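Local coordinates for protein 4-carboxymuconolactone decarboxylase (Sinorhizobium meliloti, PDB 4G9Q) that is named as a 4-carboxymuconolactone decarboxylase, a lyase linked to benzoate degradation, and may have the peroxiredoxin activity generally assigned to its family, at residues Q59-G63 with D64-R68; R140-G143 with Q144-A148. All coordinates share one frame; numbering follows the deposited sequence.

Contact 1 of 2, residues Q59-G63 with D64-R68; sequences QRLYG and DVWQR
Where Leu61 and Tyr62 meet Trp66, helix 51-65 widens into a pi-type turn: Val65 N donates to Arg60 O at 2.9 Å and Trp66 N to Leu61 O at 3.0 Å, both five residues back, the second with an N-H...O angle of 161°. Asp64 N adds a weak bond to Arg60 O, which thus serves two donors. A type I turn spans Val65 to Arg68. Tyr62 and Trp66, four residues apart, lie side by side, pointing the same way. Their planes are 2° from parallel, and the Tyr62 ring centroid lies 4.5 Å from that of the Trp66 five-membered ring, an offset stack in which Tyr62 CE1 sits over the pyrrole rim. Leu61 runs alongside the indole; chi1 of -174° sets its CG beside its own carbonyl carbon, 4.1 Å from Trp66 CD1. An alanine in place of Trp66 would probably leave one face of the Tyr62 ring without its stacking partner and Tyr247 OH without the indole N-H. Helix 234-248 lies against this corner, with Tyr247 bonded to Trp66 NE1 and His243 edge-to-face with the indole; Tyr62 OH pairs with Tyr96 of helix 93-102, while Arg60 forms a salt bridge with Asp191 and Asp64 a hydrogen bond with Tyr183, both of the second subunit.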
loop_
_atom_site.group_PDB
_atom_site.type_symbol
_atom_site.label_atom_id
_atom_site.label_comp_id
_atom_site.label_asym_id
_atom_site.label_seq_id
_atom_site.Cartn_x
_atom_site.Cartn_y
_atom_site.Cartn_z
ATOM N N GLN A 59 -14.322 8.235 -21.718
ATOM C CA GLN A 59 -14.289 9.642 -22.106
ATOM C C GLN A 59 -13.148 10.454 -21.501
ATOM O O GLN A 59 -12.597 11.332 -22.167
ATOM C CB GLN A 59 -15.626 10.312 -21.807
ATOM C CG GLN A 59 -16.781 9.708 -22.592
ATOM C CD GLN A 59 -18.070 10.472 -22.420
ATOM O OE1 GLN A 59 -18.181 11.333 -21.545
ATOM N NE2 GLN A 59 -19.061 10.162 -23.256
ATOM N N ARG A 60 -12.816 10.178 -20.243
ATOM C CA ARG A 60 -11.799 10.952 -19.532
ATOM C C ARG A 60 -10.432 10.284 -19.557
ATOM O O ARG A 60 -9.459 10.880 -20.018
ATOM C CB ARG A 60 -12.227 11.217 -18.089
ATOM C CG ARG A 60 -13.474 12.073 -17.996
ATOM C CD ARG A 60 -13.811 12.394 -16.562
ATOM N NE ARG A 60 -14.792 13.471 -16.524
ATOM C CZ ARG A 60 -15.292 14.012 -15.417
ATOM N NH1 ARG A 60 -14.931 13.574 -14.215
ATOM N NH2 ARG A 60 -16.159 15.007 -15.522
ATOM N N LEU A 61 -10.352 9.052 -19.062
ATOM C CA LEU A 61 -9.060 8.378 -18.962
ATOM C C LEU A 61 -8.463 8.124 -20.344
ATOM O O LEU A 61 -7.380 8.615 -20.662
ATOM C CB LEU A 61 -9.165 7.083 -18.150
ATOM C CG LEU A 61 -7.837 6.375 -17.863
ATOM C CD1 LEU A 61 -6.844 7.298 -17.148
ATOM C CD2 LEU A 61 -8.092 5.096 -17.074
ATOM N N TYR A 62 -9.189 7.390 -21.178
ATOM C CA TYR A 62 -8.687 7.089 -22.510
ATOM C C TYR A 62 -8.905 8.204 -23.525
ATOM O O TYR A 62 -8.050 8.437 -24.383
ATOM C CB TYR A 62 -9.219 5.738 -22.989
ATOM C CG TYR A 62 -8.391 4.632 -22.405
ATOM C CD1 TYR A 62 -7.246 4.179 -23.066
ATOM C CD2 TYR A 62 -8.701 4.085 -21.163
ATOM C CE1 TYR A 62 -6.457 3.185 -22.526
ATOM C CE2 TYR A 62 -7.915 3.084 -20.608
ATOM C CZ TYR A 62 -6.798 2.640 -21.300
ATOM O OH TYR A 62 -6.016 1.652 -20.766
ATOM N N GLY A 63 -10.025 8.912 -23.400
ATOM C CA GLY A 63 -10.406 9.937 -24.369
ATOM C C GLY A 63 -9.714 11.273 -24.179
ATOM O O GLY A 63 -9.657 12.090 -25.109
ATOM N N ASP A 64 -9.194 11.508 -22.976
ATOM C CA ASP A 64 -8.556 12.783 -22.661
ATOM C C ASP A 64 -7.134 12.614 -22.125
ATOM O O ASP A 64 -6.176 13.031 -22.778
ATOM C CB ASP A 64 -9.430 13.608 -21.707
ATOM C CG ASP A 64 -9.111 15.093 -21.752
ATOM O OD1 ASP A 64 -8.076 15.503 -21.192
ATOM O OD2 ASP A 64 -9.907 15.855 -22.346
ATOM N N VAL A 65 -6.988 11.996 -20.952
ATOM C CA VAL A 65 -5.665 11.877 -20.317
ATOM C C VAL A 65 -4.639 11.226 -21.249
ATOM O O VAL A 65 -3.562 11.791 -21.488
ATOM C CB VAL A 65 -5.732 11.092 -18.987
ATOM C CG1 VAL A 65 -4.343 11.014 -18.326
ATOM C CG2 VAL A 65 -6.725 11.748 -18.057
ATOM N N TRP A 66 -4.985 10.053 -21.777
ATOM C CA TRP A 66 -4.087 9.300 -22.653
ATOM C C TRP A 66 -3.805 10.026 -23.965
ATOM O O TRP A 66 -2.828 9.714 -24.644
ATOM C CB TRP A 66 -4.637 7.897 -22.931
ATOM C CG TRP A 66 -4.216 6.880 -21.908
ATOM C CD1 TRP A 66 -4.863 6.571 -20.744
ATOM C CD2 TRP A 66 -3.060 6.034 -21.963
ATOM N NE1 TRP A 66 -4.175 5.588 -20.070
ATOM C CE2 TRP A 66 -3.066 5.240 -20.795
ATOM C CE3 TRP A 66 -2.014 5.873 -22.888
ATOM C CZ2 TRP A 66 -2.067 4.296 -20.521
ATOM C CZ3 TRP A 66 -1.024 4.932 -22.618
ATOM C CH2 TRP A 66 -1.059 4.157 -21.439
ATOM N N GLN A 67 -4.650 11.002 -24.294
ATOM C CA GLN A 67 -4.530 11.767 -25.538
ATOM C C GLN A 67 -3.756 13.077 -25.390
ATOM O O GLN A 67 -3.525 13.775 -26.388
ATOM C CB GLN A 67 -5.913 12.042 -26.142
ATOM C CG GLN A 67 -6.721 10.788 -26.474
ATOM C CD GLN A 67 -5.921 9.741 -27.232
ATOM O OE1 GLN A 67 -5.691 8.639 -26.729
ATOM N NE2 GLN A 67 -5.488 10.080 -28.443
ATOM N N ARG A 68 -3.348 13.408 -24.162
ATOM C CA ARG A 68 -2.590 14.634 -23.908
ATOM C C ARG A 68 -1.209 14.521 -24.551
ATOM O O ARG A 68 -0.434 13.633 -24.202
ATOM C CB ARG A 68 -2.458 14.916 -22.411
ATOM C CG ARG A 68 -3.767 15.218 -21.702
ATOM C CD ARG A 68 -3.533 15.496 -20.212
ATOM N NE ARG A 68 -2.624 16.620 -19.994
ATOM C CZ ARG A 68 -2.987 17.898 -19.953
ATOM N NH1 ARG A 68 -4.260 18.246 -20.113
ATOM N NH2 ARG A 68 -2.070 18.835 -19.753
#

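Contact 2 of 2, residues R140-G143 with Q144-A148; sequences RGIG and QDQLA
Ile142 and Gln146 cross at about a right angle, and the firm side of this small surface turn is built around them. Ile142 CD1 comes within 3.6 Å of Gln146 NE2 and also touches OE1, lying against the end of the amide, while Ile142 CG2 meets Gln146 CB at 4.0 Å. Both branches of the isoleucine are therefore used against one largely extended glutamine. Pro107, at the start of helix 107-120, touches both side chains, and Phe137 of helix 130-139 packs on Ile142 and Leu147. Leu147 is buried, its CG 3.9 Å from Gly143 O.

The backbone here illustrates a helix ended by a glycine and followed by a 3-10 turn. Gly141, at positive phi (67°), closes helix 130-139 with a Schellman motif; two residues later Gly143 leads into a short 3-10 segment, 144-146. Gln146 N donates to Gly143 O at 3.2 Å, an i to i+3 bond with the donor standing well above the carbonyl plane.

The solvent side is held by a water that bonds the same amide NH2 that meets the isoleucine. It takes hydrogens from Gly143 N at 2.8 Å and from Gln146 NE2, and gives one to Asp145 OD1 at 2.7 Å, joining a backbone amide, a neutral side chain and a carboxylate. Asp145 CG sits between its own backbone N and carbonyl carbon (chi1 64°), a torsion that swings the carboxylate back to Gly143 and this water. Looser is Gln144, which is exposed, though it packs on Arg47 of the third subunit.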
loop_
_atom_site.group_PDB
_atom_site.type_symbol
_atom_site.label_atom_id
_atom_site.label_comp_id
_atom_site.label_asym_id
_atom_site.label_seq_id
_atom_site.Cartn_x
_atom_site.Cartn_y
_atom_site.Cartn_z
ATOM N N ARG A 140 1.784 -12.716 -27.779
ATOM C CA ARG A 140 2.457 -11.951 -28.836
ATOM C C ARG A 140 3.640 -12.698 -29.459
ATOM O O ARG A 140 4.321 -12.164 -30.344
ATOM C CB ARG A 140 2.957 -10.606 -28.291
ATOM C CG ARG A 140 1.921 -9.760 -27.555
ATOM C CD ARG A 140 1.125 -8.862 -28.474
ATOM N NE ARG A 140 1.918 -7.769 -29.037
ATOM C CZ ARG A 140 1.431 -6.577 -29.373
ATOM N NH1 ARG A 140 0.148 -6.290 -29.179
ATOM N NH2 ARG A 140 2.233 -5.660 -29.892
ATOM N N GLY A 141 3.894 -13.916 -28.983
ATOM C CA GLY A 141 5.022 -14.728 -29.451
ATOM C C GLY A 141 6.373 -14.152 -29.074
ATOM O O GLY A 141 7.350 -14.293 -29.820
ATOM N N ILE A 142 6.430 -13.500 -27.914
ATOM C CA ILE A 142 7.673 -12.906 -27.420
ATOM C C ILE A 142 8.488 -13.941 -26.654
ATOM O O ILE A 142 8.146 -14.312 -25.529
ATOM C CB ILE A 142 7.413 -11.658 -26.526
ATOM C CG1 ILE A 142 6.591 -10.589 -27.269
ATOM C CG2 ILE A 142 8.740 -11.081 -25.987
ATOM C CD1 ILE A 142 7.216 -10.078 -28.559
ATOM N N GLY A 143 9.566 -14.413 -27.272
ATOM C CA GLY A 143 10.426 -15.411 -26.645
ATOM C C GLY A 143 11.463 -14.792 -25.724
ATOM O O GLY A 143 11.601 -13.562 -25.658
ATOM N N GLN A 144 12.204 -15.651 -25.030
ATOM C CA GLN A 144 13.215 -15.216 -24.062
ATOM C C GLN A 144 14.378 -14.480 -24.712
ATOM O O GLN A 144 15.084 -13.717 -24.052
ATOM C CB GLN A 144 13.754 -16.403 -23.268
ATOM C CG GLN A 144 12.731 -17.119 -22.411
ATOM C CD GLN A 144 13.307 -18.386 -21.841
ATOM O OE1 GLN A 144 14.042 -18.354 -20.856
ATOM N NE2 GLN A 144 13.004 -19.519 -22.481
ATOM N N ASP A 145 14.571 -14.707 -26.009
ATOM C CA ASP A 145 15.647 -14.050 -26.748
ATOM C C ASP A 145 15.444 -12.538 -26.886
ATOM O O ASP A 145 16.382 -11.813 -27.231
ATOM C CB ASP A 145 15.825 -14.706 -28.126
ATOM C CG ASP A 145 14.606 -14.542 -29.024
ATOM O OD1 ASP A 145 13.462 -14.580 -28.520
ATOM O OD2 ASP A 145 14.789 -14.379 -30.245
ATOM N N GLN A 146 14.231 -12.072 -26.591
ATOM C CA GLN A 146 13.882 -10.648 -26.712
ATOM C C GLN A 146 13.958 -9.892 -25.382
ATOM O O GLN A 146 13.723 -8.683 -25.332
ATOM C CB GLN A 146 12.480 -10.496 -27.301
ATOM C CG GLN A 146 12.309 -11.053 -28.711
ATOM C CD GLN A 146 11.040 -10.546 -29.374
ATOM O OE1 GLN A 146 10.790 -9.343 -29.416
ATOM N NE2 GLN A 146 10.235 -11.462 -29.890
ATOM N N LEU A 147 14.300 -10.603 -24.314
ATOM C CA LEU A 147 14.261 -10.037 -22.962
ATOM C C LEU A 147 15.546 -9.290 -22.601
ATOM O O LEU A 147 16.547 -9.361 -23.328
ATOM C CB LEU A 147 13.949 -11.140 -21.938
ATOM C CG LEU A 147 12.707 -11.992 -22.250
ATOM C CD1 LEU A 147 12.547 -13.114 -21.248
ATOM C CD2 LEU A 147 11.453 -11.144 -22.294
ATOM N N ALA A 148 15.511 -8.566 -21.484
ATOM C CA ALA A 148 16.682 -7.835 -21.009
ATOM C C ALA A 148 17.783 -8.822 -20.648
ATOM O O ALA A 148 17.507 -9.889 -20.107
ATOM C CB ALA A 148 16.320 -6.968 -19.812
HETATM O O HOH W 1 11.020 -14.191 -29.664
#

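How the contacts relate
Both contacts are local, and helix 93-102 serves both: its Tyr96 bonds Tyr62 in contact 1, and its Asp98 and Glu102 form salt bridges with Arg140 in contact 2. Contact 1 is partly buried: its aromatic and aliphatic side chains lie among several helices of the same chain, Arg60 and Asp64 reach the second subunit, and Arg68 pairs with Glu239 of its own chain. Contact 2 is a surface contact in the loop between helices 130-139 and 159-173, where glycines, a 3-10 turn and a water replace the stacked rings, and it packs on the third subunit. The centres of contact 1 and contact 2 are about 30 Å apart. The two follow in series along the chain.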